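Local coordinates for protein cell division topological specificity factor (Helicobacter pylori, PDB 3KU7) that probably keeps the division septum at mid-cell by relieving MinC and MinD inhibition there while leaving that inhibition in force at the poles, at residues A19-L23 and E75-P79. Residues are numbered along the deposited sequence; the frame is centred on the assembly and turned at random.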
# COMPACT_ATOMS: atom_id res chain seq x y z
N ALA A 19 10.78 7.38 19.52
CA ALA A 19 11.71 7.78 18.46
C ALA A 19 11.57 6.94 17.20
O ALA A 19 11.42 5.72 17.27
CB ALA A 19 13.14 7.74 18.97
N THR A 20 11.64 7.61 16.05
CA THR A 20 11.53 6.98 14.74
C THR A 20 10.09 6.77 14.31
O THR A 20 9.36 5.96 14.88
CB THR A 20 12.28 5.62 14.68
OG1 THR A 20 13.68 5.85 14.53
CG2 THR A 20 11.78 4.77 13.51
N ASP A 21 9.68 7.52 13.29
CA ASP A 21 8.32 7.41 12.77
C ASP A 21 8.29 6.46 11.60
O ASP A 21 9.01 6.62 10.62
CB ASP A 21 7.81 8.77 12.34
CG ASP A 21 7.48 9.66 13.51
OD1 ASP A 21 6.53 9.33 14.25
OD2 ASP A 21 8.16 10.68 13.69
N ARG A 22 7.44 5.45 11.72
CA ARG A 22 7.33 4.44 10.70
C ARG A 22 5.98 4.56 9.99
O ARG A 22 5.05 5.19 10.49
CB ARG A 22 7.49 3.06 11.37
CG ARG A 22 8.71 2.96 12.31
CD ARG A 22 8.37 2.30 13.67
NE ARG A 22 9.29 2.65 14.77
CZ ARG A 22 8.94 2.80 16.05
NH1 ARG A 22 7.67 2.63 16.42
NH2 ARG A 22 9.85 3.10 16.96
N LEU A 23 5.91 3.96 8.81
CA LEU A 23 4.71 3.91 7.98
C LEU A 23 4.77 2.47 7.46
O LEU A 23 5.86 1.97 7.20
CB LEU A 23 4.83 4.91 6.84
CG LEU A 23 3.54 5.46 6.22
CD1 LEU A 23 2.77 6.31 7.22
CD2 LEU A 23 3.94 6.30 5.03
N GLU A 75 7.96 -1.74 5.03
CA GLU A 75 8.19 -0.86 6.17
C GLU A 75 8.98 0.35 5.73
O GLU A 75 10.05 0.28 5.12
CB GLU A 75 8.92 -1.61 7.29
CG GLU A 75 8.15 -2.79 7.86
CD GLU A 75 8.04 -4.02 6.92
OE1 GLU A 75 7.18 -4.89 7.17
OE2 GLU A 75 8.81 -4.14 5.93
N ILE A 76 8.43 1.50 6.08
CA ILE A 76 8.97 2.78 5.72
C ILE A 76 9.25 3.70 6.90
O ILE A 76 8.34 4.12 7.60
CB ILE A 76 7.98 3.46 4.75
CG1 ILE A 76 7.64 2.50 3.59
CG2 ILE A 76 8.57 4.78 4.26
CD1 ILE A 76 6.39 2.86 2.78
N ILE A 77 10.52 4.01 7.10
CA ILE A 77 10.91 4.92 8.17
C ILE A 77 10.92 6.35 7.65
O ILE A 77 11.66 6.67 6.73
CB ILE A 77 12.32 4.58 8.70
CG1 ILE A 77 12.28 3.29 9.52
CG2 ILE A 77 12.83 5.69 9.53
CD1 ILE A 77 12.11 2.07 8.67
N LEU A 78 10.11 7.21 8.25
CA LEU A 78 10.03 8.61 7.86
C LEU A 78 11.24 9.44 8.30
O LEU A 78 11.88 9.14 9.30
CB LEU A 78 8.76 9.27 8.41
CG LEU A 78 7.40 8.70 8.01
CD1 LEU A 78 6.28 9.56 8.60
CD2 LEU A 78 7.31 8.65 6.51
N PRO A 79 11.56 10.50 7.55
CA PRO A 79 12.68 11.37 7.86
C PRO A 79 12.50 12.20 9.14
O PRO A 79 11.51 12.92 9.30
CB PRO A 79 12.80 12.24 6.61
CG PRO A 79 12.26 11.33 5.52
CD PRO A 79 11.06 10.75 6.19
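Leu23 and Ile76 face each other as a hydrogen-bonded antiparallel pair near the start of strand 22-30 and the end of strand 69-77. Leu23 N donates to Ile76 O over 2.7 Å, somewhat bent at 135°, and Ile76 N returns a bond to Leu23 O over 2.8 Å. Two residues further along, Leu78 N bonds to Asp21 O over 2.7 Å, at 158°, continuing the ladder toward the chain ends. Between these bonds lies the non-hydrogen-bonded pair Arg22 and Ile77, where the CA of Arg22 approaches Ile76 O and that of Ile77 approaches Asp21 O as CA-H...O contacts.

The tight side is the apolar one. CB of Leu23 and CB of Ile76 stand 4.0 Å apart, and the beta-branched isoleucine suits the extended backbone while offering a broad hydrocarbon surface. Leucine, apolar and unbranched at CB, suits the buried site of Leu23; with chi1 at -154° its CG lies beside the carbonyl carbon, and CD2 meets Leu78 CD2 only loosely, at 4.4 Å. Leu78 CB also lies close to Asp21 O and beside Asp21 CB.

On the opposite face, that of Arg22 and Ile77, the contact is looser: the long arginine leads its charged end away, fitting for an exposed site, and Thr20 CG2 merely brushes Ile77 CG2 at 4.2 Å.

Helix 38-53 packs against the face carrying Leu23 and Ile76 through Ile49 and Thr53, while Leu33 of the second subunit touches Leu78. Strand 57-61 flanks the other edge of strand 69-77, which is therefore central in this chain's three-stranded antiparallel sheet.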